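Long-range contacts in fatty acid-binding protein TM_1468 (Thermotoga maritima, PDB 1VPV), which binds long-chain fatty acids such as palmitate and may take part in lipid transport or fatty acid metabolism: residues D36-Y41 with D82-R86; E50-R54 with S274-V279; S71-T75 with Y181-G185; V247-N251 with G285-F291. Numbering follows the deposited sequence.

In the fold
The four contacts all touch the bound palmitate and are spread over the two mixed sheets of the DegV fold. Interaction 1 packs strand 35-43, in the sheet that also holds strands 49-51 and 74-76, against helix 80-92. Interaction 2 joins that sheet to the other one, where strand 267-275 pairs with strand 241-248; it touches interactions 1 and 4, whose centres lie about 13 Å and 12 Å away. Interaction 3 meets interaction 1 (Tyr41 on Thr75), interaction 2 (Val279 on Thr75) and interaction 4 (Tyr181 on Gly285 and Pro286). Interactions 1 and 4 do not touch. Along the chain interaction 2 spans interaction 3 and crosses interactions 1 and 4. Through the shared palmitate, distant parts of the sequence line one lipid site.

Interaction 1. Residues D36-Y41 with D82-R86; sequences DSIPLY and DFKKR. With PLM (palmitic acid), chain D.
A very short hydrogen bond, Tyr41 OH to Asp82 OD2 at 2.4 Å with both residues at chi1 m, ties the far end of 36-41 to the helical segment 82-86. Residues 36-38 are extended and run nearly antiparallel to the helix: the short axes cross at 156° and come within 10.5 Å, with Ile38 and Phe83 nearest in register (CA-CA 7.8 Å). Ile38, in the tt rotamer, points at the helix and sets its CD1 over the face of the Phe83 ring, 3.8 Å from the centroid, in a CH-pi contact. This is the helix-on-sheet packing of an alpha/beta fold, in which strand 35-43 lies parallel to strand 15-20 and helix 110-118 also packs against Phe83. Arg86 (chi1 m, chi2 -109°, chi3 t) reaches back along the strand with its guanidinium over Ile38 CA and forms a salt bridge from NH1 to Asp36 OD2 (3.0 Å), an oxygen also hydrogen-bonded to Tyr90. Asp36 (chi1 t) accepts from Ser37 N through OD1 at 2.9 Å. A water donates to Pro39 O at 2.8 Å and, weakly, to Asp82 OD2 at 3.0 Å. The CA-CB bond of Leu40 points away from the helix; its CD2 is 3.4 Å from palmitate C2.

Interaction 2. Residues E50-R54 with S274-V279; sequences EPDER and SPMGKV. With PLM (palmitic acid), chain D.
The segments run roughly antiparallel (159°), Asp52 and Lys278 lying nearest (CA-CA 5.4 Å). Ser274 and Pro275 end a strand; Pro275 O accepts from both Arg54 NH1 and Arg54 NH2, each at 3.2 Å, with Arg54 in mmm. Arg54 NH2 also bonds Val25 O. Met276, a selenomethionine, has its CA-CB bond pointing away from 50-54; its CE is 3.5 Å from palmitate CE. Gly277 is the N-cap of helix 278-284; a CB would clash with Asp52 OD1. Asp52 (chi1 t) accepts from the first two helix amides, Lys278 N to OD1 at 2.9 Å and Val279 N to OD2 at 3.1 Å; OD2 also bonds Ser21 OG. Lys278 extends as mttt so that NZ meets Glu50 OE1 in a 2.6 Å salt bridge and donates to Pro51 O at 2.7 Å; Glu58 is a second acidic partner. Val279 CG1 lies 3.9 Å from palmitate C4. Hydrogen bonds and a salt bridge thus anchor the helix start to 50-52, while Met276 and Val279 present apolar atoms to palmitate.

Interaction 3. Residues S71-T75 with Y181-G185; sequences SVPKT and YLVKG. With PLM (palmitic acid), chain D.
This is a small surface contact, 233 Å², between the loop leading into strand 74-76, which carries the palmitate-binding residue Thr75, and the short helix 180-185. Val72 and Tyr181 are nearest at one end (CA-CA 7.8 Å), Lys74 and Gly185 at the other (6.9 Å). Val72, with chi1 t, points at the helix, and its CG2 meets CE2 of Tyr181 (chi1 m) at 3.5 Å. Lys184, tttp, lays its aliphatic part along the loop: CD is 3.9 Å from Val72 CB, CE 3.1 Å from Val72 O, and NZ 3.0 Å from Lys74 NZ, two like charges close on the surface. The segments share no hydrogen bond or salt bridge; packing of Val72 on Tyr181 and on the Lys184 chain joins them. Thr75 (chi1 p) makes no contact with 181-185 but donates from OG1 to palmitate carboxylate O2 at 2.7 Å; His283 also bonds this OG1, and Ser108 the ligand. Helix 278-284 lies against Pro73 and Thr75, Lys74 pairs through its backbone with Val43, and Tyr181 packs on Pro286.

Interaction 4. Residues V247-N251 with G285-F291; sequences VHADN and GPGTVGF. With PLM (palmitic acid), chain D.
Strands 241-248 and 289-295, antiparallel neighbours in the sheet that also holds 170-176 and 267-275, meet here beside the end of the palmitate tail, and their pairing continues into a type II beta turn and the N-cap of helix 252-263. Val247 and Gly290 form a hydrogen-bonded pair (CA-CA 5.2 Å): Val247 N gives to Gly290 O at 2.9 Å and Gly290 N to Val247 O at 3.0 Å. His248 and Val289 follow as a non-hydrogen-bonded pair (CA-CA 4.5 Å). Beyond it Ala249 N bonds Thr288 O at 3.0 Å, and Gly287 N bonds Ala249 O at 2.9 Å. Gly285 to Thr288 make the turn, in which Gly285 and Gly287 both have positive phi (92° and 100°), angles at which a CB would jam against the preceding carbonyl. Thr288 OG1 reaches Gly285 O at 2.7 Å. After Asp250, at phi/psi 52/51, Asn251 (chi1 t) sends ND2 to Gly287 O at 2.6 Å; its N bonds His248 ND1 at 2.8 Å, and its OD1 caps Gly254 N. On the face of Val247, CG2 lies 3.8 Å from palmitate CE, while Phe291 O is 3.5 Å from palmitate CG; at Gly290 a CB would crowd palmitate CF. Helix 252-263 covers His248 and Val289 on the other face, strand 170-176 pairs along Val289 and Phe291, and His248 bonds Met276 through its backbone, next to strand 267-275.

Interaction 1. Residues D36-Y41 with D82-R86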
# COMPACT_ATOMS: atom_id res chain seq x y z
N ASP A 36 -13.38 1.37 -1.86
CA ASP A 36 -13.21 2.68 -2.43
C ASP A 36 -11.84 3.20 -2.02
O ASP A 36 -11.28 2.76 -1.01
CB ASP A 36 -14.28 3.60 -1.85
CG ASP A 36 -14.54 4.85 -2.69
OD1 ASP A 36 -13.90 5.05 -3.74
OD2 ASP A 36 -15.42 5.64 -2.25
N SER A 37 -11.33 4.14 -2.80
CA SER A 37 -10.04 4.76 -2.58
C SER A 37 -10.19 6.28 -2.37
O SER A 37 -10.79 6.95 -3.20
CB SER A 37 -9.13 4.49 -3.79
OG SER A 37 -7.79 4.79 -3.47
N ILE A 38 -9.68 6.81 -1.26
CA ILE A 38 -9.74 8.25 -1.02
C ILE A 38 -8.39 8.87 -1.38
O ILE A 38 -7.38 8.43 -0.90
CB ILE A 38 -10.17 8.64 0.42
CG1 ILE A 38 -10.16 10.15 0.58
CG2 ILE A 38 -9.29 7.98 1.50
CD1 ILE A 38 -10.77 10.62 1.90
N PRO A 39 -8.39 9.89 -2.27
CA PRO A 39 -7.12 10.45 -2.74
C PRO A 39 -6.35 11.25 -1.68
O PRO A 39 -6.92 12.09 -0.98
CB PRO A 39 -7.53 11.39 -3.89
CG PRO A 39 -9.00 11.22 -4.09
CD PRO A 39 -9.56 10.54 -2.89
N LEU A 40 -5.05 11.00 -1.60
CA LEU A 40 -4.16 11.99 -1.03
C LEU A 40 -3.76 12.96 -2.16
O LEU A 40 -4.18 12.81 -3.32
CB LEU A 40 -2.93 11.33 -0.40
CG LEU A 40 -3.08 10.80 1.01
CD1 LEU A 40 -3.97 9.54 1.04
CD2 LEU A 40 -1.73 10.52 1.62
N TYR A 41 -2.94 13.95 -1.81
CA TYR A 41 -2.57 15.01 -2.74
C TYR A 41 -1.07 15.09 -3.00
O TYR A 41 -0.23 14.78 -2.16
CB TYR A 41 -3.06 16.35 -2.23
CG TYR A 41 -4.54 16.39 -1.98
CD1 TYR A 41 -5.43 16.58 -3.02
CD2 TYR A 41 -5.04 16.26 -0.68
CE1 TYR A 41 -6.80 16.60 -2.80
CE2 TYR A 41 -6.42 16.31 -0.44
CZ TYR A 41 -7.29 16.48 -1.51
OH TYR A 41 -8.65 16.51 -1.27
N ASP A 82 -12.53 15.86 3.71
CA ASP A 82 -12.53 14.89 2.60
C ASP A 82 -13.05 13.55 3.10
O ASP A 82 -13.80 12.85 2.40
CB ASP A 82 -11.11 14.67 2.07
CG ASP A 82 -10.59 15.82 1.19
OD1 ASP A 82 -11.37 16.68 0.77
OD2 ASP A 82 -9.39 15.83 0.87
N PHE A 83 -12.62 13.17 4.31
CA PHE A 83 -13.14 11.97 4.96
C PHE A 83 -14.64 12.07 5.32
O PHE A 83 -15.38 11.09 5.07
CB PHE A 83 -12.31 11.59 6.19
CG PHE A 83 -11.09 10.76 5.87
CD1 PHE A 83 -11.21 9.42 5.55
CD2 PHE A 83 -9.80 11.31 5.91
CE1 PHE A 83 -10.08 8.65 5.21
CE2 PHE A 83 -8.68 10.55 5.62
CZ PHE A 83 -8.81 9.21 5.26
N LYS A 84 -15.05 13.19 5.94
CA LYS A 84 -16.46 13.42 6.29
C LYS A 84 -17.35 13.24 5.08
O LYS A 84 -18.37 12.56 5.14
CB LYS A 84 -16.70 14.85 6.80
CG LYS A 84 -16.75 15.04 8.29
CD LYS A 84 -17.32 16.42 8.66
CE LYS A 84 -18.84 16.56 8.36
NZ LYS A 84 -19.48 17.79 8.95
N LYS A 85 -16.99 13.87 3.97
CA LYS A 85 -17.82 13.82 2.77
C LYS A 85 -18.02 12.39 2.27
O LYS A 85 -19.15 11.99 2.02
CB LYS A 85 -17.30 14.76 1.67
CG LYS A 85 -17.48 16.25 2.03
CD LYS A 85 -17.07 17.22 0.92
N ARG A 86 -16.94 11.63 2.17
CA ARG A 86 -17.05 10.20 1.83
C ARG A 86 -17.96 9.43 2.81
O ARG A 86 -18.85 8.69 2.36
CB ARG A 86 -15.68 9.51 1.76
CG ARG A 86 -14.72 10.06 0.73
CD ARG A 86 -14.51 9.13 -0.46
NE ARG A 86 -13.73 9.78 -1.52
CZ ARG A 86 -13.35 9.20 -2.65
NH1 ARG A 86 -13.65 7.94 -2.90
NH2 ARG A 86 -12.65 9.88 -3.54
C1 PLM D . 1.23 11.95 3.19
O1 PLM D . 0.53 12.01 4.25
O2 PLM D . 1.69 13.00 2.64
C2 PLM D . 1.48 10.59 2.59
C3 PLM D . 2.88 10.10 2.92
C4 PLM D . 3.15 8.79 2.18
C5 PLM D . 4.58 8.35 2.46
C6 PLM D . 4.94 7.07 1.76
C7 PLM D . 6.35 6.59 2.09
C8 PLM D . 6.82 5.55 1.08
C9 PLM D . 6.16 4.21 1.32
CA PLM D . 6.56 3.18 0.27
CB PLM D . 6.01 1.81 0.62
CC PLM D . 6.16 0.86 -0.56
CD PLM D . 5.77 -0.59 -0.21
CE PLM D . 5.70 -1.48 -1.43
CF PLM D . 5.49 -2.95 -1.07
CG PLM D . 4.02 -3.30 -0.84
O HOH W 1 -9.46 13.35 -0.86

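Interaction 2. Residues E50-R54 with S274-V279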
# COMPACT_ATOMS: atom_id res chain seq x y z
N GLU A 50 -2.45 18.03 -7.47
CA GLU A 50 -3.32 17.01 -8.10
C GLU A 50 -3.70 15.93 -7.13
O GLU A 50 -2.94 15.62 -6.19
CB GLU A 50 -2.71 16.37 -9.34
CG GLU A 50 -1.34 15.82 -9.18
CD GLU A 50 -0.77 15.40 -10.51
OE1 GLU A 50 -1.34 14.47 -11.11
OE2 GLU A 50 0.22 16.01 -10.97
N PRO A 51 -4.92 15.39 -7.27
CA PRO A 51 -5.27 14.26 -6.42
C PRO A 51 -4.76 12.91 -6.97
O PRO A 51 -4.53 12.75 -8.18
CB PRO A 51 -6.78 14.36 -6.33
CG PRO A 51 -7.20 15.08 -7.61
CD PRO A 51 -6.03 15.86 -8.11
N ASP A 52 -4.55 11.95 -6.05
CA ASP A 52 -4.09 10.59 -6.38
C ASP A 52 -5.32 9.70 -6.65
O ASP A 52 -5.71 8.89 -5.81
CB ASP A 52 -3.24 10.09 -5.21
CG ASP A 52 -2.48 8.77 -5.49
OD1 ASP A 52 -2.60 8.18 -6.57
OD2 ASP A 52 -1.75 8.29 -4.59
N GLU A 53 -5.95 9.88 -7.82
CA GLU A 53 -7.16 9.10 -8.16
C GLU A 53 -6.79 7.71 -8.68
O GLU A 53 -5.88 7.60 -9.50
CB GLU A 53 -7.95 9.79 -9.27
CG GLU A 53 -8.58 11.12 -8.91
CD GLU A 53 -9.79 11.05 -7.98
OE1 GLU A 53 -10.27 9.94 -7.65
OE2 GLU A 53 -10.26 12.13 -7.59
N ARG A 54 -7.50 6.67 -8.23
CA ARG A 54 -7.23 5.31 -8.69
C ARG A 54 -7.92 5.06 -10.00
O ARG A 54 -8.93 4.39 -10.06
CB ARG A 54 -7.70 4.20 -7.72
CG ARG A 54 -6.87 3.95 -6.54
CD ARG A 54 -5.38 3.69 -6.82
NE ARG A 54 -4.99 2.32 -7.21
CZ ARG A 54 -3.74 2.00 -7.54
NH1 ARG A 54 -2.79 2.92 -7.54
NH2 ARG A 54 -3.42 0.77 -7.91
N SER A 274 -0.33 -4.47 -9.26
CA SER A 274 -0.92 -3.14 -9.09
C SER A 274 0.11 -2.01 -9.24
O SER A 274 1.10 -1.95 -8.50
CB SER A 274 -1.56 -3.03 -7.71
OG SER A 274 -2.28 -1.83 -7.58
N PRO A 275 -0.14 -1.10 -10.17
CA PRO A 275 0.78 0.02 -10.28
C PRO A 275 0.73 0.93 -9.05
O PRO A 275 -0.33 1.16 -8.50
CB PRO A 275 0.29 0.76 -11.52
CG PRO A 275 -1.11 0.37 -11.66
CD PRO A 275 -1.24 -1.01 -11.13
N MSE A 276 1.86 1.44 -8.62
CA MSE A 276 1.87 2.35 -7.47
C MSE A 276 1.33 3.72 -7.90
O MSE A 276 1.66 4.24 -8.99
CB MSE A 276 3.28 2.49 -6.90
CG MSE A 276 3.80 1.25 -6.27
SE MSE A 276 5.80 1.11 -6.17
CE MSE A 276 5.97 0.58 -4.22
N GLY A 277 0.49 4.29 -7.04
CA GLY A 277 -0.16 5.58 -7.32
C GLY A 277 0.79 6.77 -7.28
O GLY A 277 2.01 6.62 -7.19
N LYS A 278 0.22 7.96 -7.36
CA LYS A 278 1.01 9.20 -7.44
C LYS A 278 1.80 9.48 -6.15
O LYS A 278 2.97 9.85 -6.19
CB LYS A 278 0.11 10.43 -7.77
CG LYS A 278 -0.87 10.23 -8.92
CD LYS A 278 -1.48 11.58 -9.33
CE LYS A 278 -2.50 11.44 -10.45
NZ LYS A 278 -3.23 12.72 -10.59
N VAL A 279 1.17 9.29 -5.01
CA VAL A 279 1.83 9.56 -3.73
C VAL A 279 2.96 8.56 -3.46
O VAL A 279 4.08 8.95 -3.14
CB VAL A 279 0.80 9.58 -2.60
CG1 VAL A 279 1.48 9.73 -1.26
CG2 VAL A 279 -0.16 10.76 -2.81
C1 PLM D . 1.23 11.95 3.19
O1 PLM D . 0.53 12.01 4.25
O2 PLM D . 1.69 13.00 2.64
C2 PLM D . 1.48 10.59 2.59
C3 PLM D . 2.88 10.10 2.92
C4 PLM D . 3.15 8.79 2.18
C5 PLM D . 4.58 8.35 2.46
C6 PLM D . 4.94 7.07 1.76
C7 PLM D . 6.35 6.59 2.09
C8 PLM D . 6.82 5.55 1.08
C9 PLM D . 6.16 4.21 1.32
CA PLM D . 6.56 3.18 0.27
CB PLM D . 6.01 1.81 0.62
CC PLM D . 6.16 0.86 -0.56
CD PLM D . 5.77 -0.59 -0.21
CE PLM D . 5.70 -1.48 -1.43
CF PLM D . 5.49 -2.95 -1.07
CG PLM D . 4.02 -3.30 -0.84

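Interaction 3. Residues S71-T75 with Y181-G185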
# COMPACT_ATOMS: atom_id res chain seq x y z
N SER A 71 11.37 18.72 -11.16
CA SER A 71 11.35 18.69 -9.71
C SER A 71 10.58 17.48 -9.21
O SER A 71 9.95 16.78 -10.01
CB SER A 71 10.74 20.00 -9.12
OG SER A 71 9.34 20.09 -9.36
N VAL A 72 10.66 17.21 -7.90
CA VAL A 72 9.90 16.14 -7.30
C VAL A 72 8.88 16.79 -6.36
O VAL A 72 9.22 17.60 -5.56
CB VAL A 72 10.83 15.17 -6.54
CG1 VAL A 72 10.05 14.20 -5.66
CG2 VAL A 72 11.65 14.37 -7.54
N PRO A 73 7.61 16.43 -6.47
CA PRO A 73 6.67 17.17 -5.63
C PRO A 73 6.65 16.62 -4.21
O PRO A 73 7.29 15.61 -3.92
CB PRO A 73 5.33 16.88 -6.30
CG PRO A 73 5.50 15.60 -6.99
CD PRO A 73 6.95 15.38 -7.25
N LYS A 74 5.86 17.28 -3.37
CA LYS A 74 5.56 16.84 -2.03
C LYS A 74 4.13 16.26 -1.99
O LYS A 74 3.36 16.41 -2.92
CB LYS A 74 5.68 18.04 -1.08
CG LYS A 74 7.00 18.78 -1.24
CD LYS A 74 7.34 19.71 -0.04
CE LYS A 74 8.66 20.52 -0.25
NZ LYS A 74 9.78 19.77 -0.92
N THR A 75 3.78 15.65 -0.87
CA THR A 75 2.49 15.00 -0.70
C THR A 75 1.81 15.53 0.56
O THR A 75 2.48 15.99 1.47
CB THR A 75 2.67 13.44 -0.59
OG1 THR A 75 3.46 13.12 0.57
CG2 THR A 75 3.35 12.88 -1.83
N TYR A 181 14.77 10.00 -3.61
CA TYR A 181 13.34 10.23 -3.53
C TYR A 181 12.82 10.00 -2.12
O TYR A 181 12.14 10.87 -1.54
CB TYR A 181 12.62 9.33 -4.51
CG TYR A 181 12.70 9.75 -5.98
CD1 TYR A 181 13.71 9.29 -6.80
CD2 TYR A 181 11.71 10.54 -6.54
CE1 TYR A 181 13.74 9.66 -8.15
CE2 TYR A 181 11.74 10.90 -7.87
CZ TYR A 181 12.76 10.47 -8.66
OH TYR A 181 12.79 10.83 -9.96
N LEU A 182 13.13 8.84 -1.55
CA LEU A 182 12.72 8.57 -0.17
C LEU A 182 13.29 9.59 0.82
O LEU A 182 12.60 10.08 1.73
CB LEU A 182 13.14 7.16 0.24
CG LEU A 182 12.22 6.05 -0.28
CD1 LEU A 182 12.86 4.71 -0.02
CD2 LEU A 182 10.90 6.12 0.48
N VAL A 183 14.56 9.94 0.62
CA VAL A 183 15.18 10.92 1.48
C VAL A 183 14.45 12.25 1.35
O VAL A 183 14.16 12.86 2.38
CB VAL A 183 16.70 11.05 1.26
CG1 VAL A 183 17.26 12.21 2.06
CG2 VAL A 183 17.42 9.76 1.71
N LYS A 184 14.12 12.69 0.13
CA LYS A 184 13.40 13.95 -0.01
C LYS A 184 12.03 13.86 0.59
O LYS A 184 11.53 14.84 1.13
CB LYS A 184 13.25 14.40 -1.47
CG LYS A 184 12.50 15.75 -1.60
CD LYS A 184 12.22 16.12 -3.03
CE LYS A 184 11.07 17.13 -3.15
NZ LYS A 184 11.55 18.46 -2.89
N GLY A 185 11.38 12.72 0.44
CA GLY A 185 10.05 12.52 1.02
C GLY A 185 9.96 12.65 2.55
O GLY A 185 8.91 13.02 3.06
C1 PLM D . 1.23 11.95 3.19
O1 PLM D . 0.53 12.01 4.25
O2 PLM D . 1.69 13.00 2.64
C2 PLM D . 1.48 10.59 2.59
C3 PLM D . 2.88 10.10 2.92
C4 PLM D . 3.15 8.79 2.18
C5 PLM D . 4.58 8.35 2.46
C6 PLM D . 4.94 7.07 1.76
C7 PLM D . 6.35 6.59 2.09
C8 PLM D . 6.82 5.55 1.08
C9 PLM D . 6.16 4.21 1.32
CA PLM D . 6.56 3.18 0.27
CB PLM D . 6.01 1.81 0.62
CC PLM D . 6.16 0.86 -0.56
CD PLM D . 5.77 -0.59 -0.21
CE PLM D . 5.70 -1.48 -1.43
CF PLM D . 5.49 -2.95 -1.07
CG PLM D . 4.02 -3.30 -0.84

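Interaction 4. Residues V247-N251 with G285-F291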
# COMPACT_ATOMS: atom_id res chain seq x y z
N VAL A 247 3.81 -4.84 -6.77
CA VAL A 247 3.68 -3.41 -7.04
C VAL A 247 4.86 -2.87 -7.79
O VAL A 247 5.97 -3.40 -7.70
CB VAL A 247 3.45 -2.55 -5.77
CG1 VAL A 247 2.15 -2.94 -5.08
CG2 VAL A 247 4.63 -2.68 -4.84
N HIS A 248 4.61 -1.80 -8.53
CA HIS A 248 5.64 -1.19 -9.31
C HIS A 248 5.27 0.26 -9.62
O HIS A 248 4.12 0.58 -9.80
CB HIS A 248 5.83 -1.99 -10.60
CG HIS A 248 4.71 -1.81 -11.58
ND1 HIS A 248 4.78 -0.92 -12.63
CD2 HIS A 248 3.48 -2.39 -11.65
CE1 HIS A 248 3.65 -0.97 -13.32
NE2 HIS A 248 2.84 -1.84 -12.73
N ALA A 249 6.29 1.10 -9.69
CA ALA A 249 6.15 2.46 -10.18
C ALA A 249 6.68 2.48 -11.60
O ALA A 249 7.86 2.71 -11.85
CB ALA A 249 6.95 3.43 -9.29
N ASP A 250 5.77 2.20 -12.53
CA ASP A 250 6.05 2.14 -13.96
C ASP A 250 7.21 1.26 -14.28
O ASP A 250 8.15 1.68 -14.96
CB ASP A 250 6.30 3.54 -14.46
CG ASP A 250 6.19 3.67 -15.99
OD1 ASP A 250 5.48 2.88 -16.67
OD2 ASP A 250 6.82 4.61 -16.50
N ASN A 251 7.18 0.03 -13.76
CA ASN A 251 8.22 -0.98 -14.02
C ASN A 251 7.67 -2.40 -14.00
O ASN A 251 7.99 -3.24 -13.13
CB ASN A 251 9.34 -0.85 -12.99
CG ASN A 251 10.59 -1.62 -13.39
OD1 ASN A 251 10.58 -2.42 -14.34
ND2 ASN A 251 11.67 -1.35 -12.69
N GLY A 285 10.09 6.83 -6.15
CA GLY A 285 10.75 7.12 -7.42
C GLY A 285 10.39 6.08 -8.48
O GLY A 285 10.14 4.91 -8.17
N PRO A 286 10.38 6.49 -9.75
CA PRO A 286 10.03 5.57 -10.82
C PRO A 286 11.08 4.48 -10.89
O PRO A 286 12.22 4.74 -10.51
CB PRO A 286 10.09 6.43 -12.10
CG PRO A 286 10.13 7.84 -11.64
CD PRO A 286 10.70 7.84 -10.25
N GLY A 287 10.67 3.30 -11.37
CA GLY A 287 11.54 2.13 -11.43
C GLY A 287 11.29 1.15 -10.29
O GLY A 287 11.57 -0.02 -10.43
N THR A 288 10.72 1.64 -9.19
CA THR A 288 10.55 0.85 -7.97
C THR A 288 9.74 -0.45 -8.17
O THR A 288 8.78 -0.48 -8.93
CB THR A 288 9.91 1.73 -6.89
OG1 THR A 288 10.79 2.83 -6.59
CG2 THR A 288 9.59 0.92 -5.58
N VAL A 289 10.13 -1.51 -7.46
CA VAL A 289 9.49 -2.82 -7.55
C VAL A 289 9.37 -3.44 -6.14
O VAL A 289 10.31 -3.41 -5.34
CB VAL A 289 10.30 -3.76 -8.50
CG1 VAL A 289 9.98 -5.23 -8.27
CG2 VAL A 289 10.02 -3.40 -9.91
N GLY A 290 8.21 -4.00 -5.84
CA GLY A 290 8.04 -4.58 -4.53
C GLY A 290 6.90 -5.55 -4.49
O GLY A 290 6.22 -5.77 -5.51
N PHE A 291 6.67 -6.14 -3.31
CA PHE A 291 5.43 -6.83 -3.11
C PHE A 291 4.85 -6.67 -1.74
O PHE A 291 5.57 -6.49 -0.76
CB PHE A 291 5.51 -8.31 -3.53
CG PHE A 291 6.74 -9.07 -3.08
CD1 PHE A 291 7.40 -8.80 -1.91
CD2 PHE A 291 7.16 -10.15 -3.83
CE1 PHE A 291 8.50 -9.54 -1.54
CE2 PHE A 291 8.27 -10.89 -3.46
CZ PHE A 291 8.93 -10.60 -2.32
C1 PLM D . 1.23 11.95 3.19
O1 PLM D . 0.53 12.01 4.25
O2 PLM D . 1.69 13.00 2.64
C2 PLM D . 1.48 10.59 2.59
C3 PLM D . 2.88 10.10 2.92
C4 PLM D . 3.15 8.79 2.18
C5 PLM D . 4.58 8.35 2.46
C6 PLM D . 4.94 7.07 1.76
C7 PLM D . 6.35 6.59 2.09
C8 PLM D . 6.82 5.55 1.08
C9 PLM D . 6.16 4.21 1.32
CA PLM D . 6.56 3.18 0.27
CB PLM D . 6.01 1.81 0.62
CC PLM D . 6.16 0.86 -0.56
CD PLM D . 5.77 -0.59 -0.21
CE PLM D . 5.70 -1.48 -1.43
CF PLM D . 5.49 -2.95 -1.07
CG PLM D . 4.02 -3.30 -0.84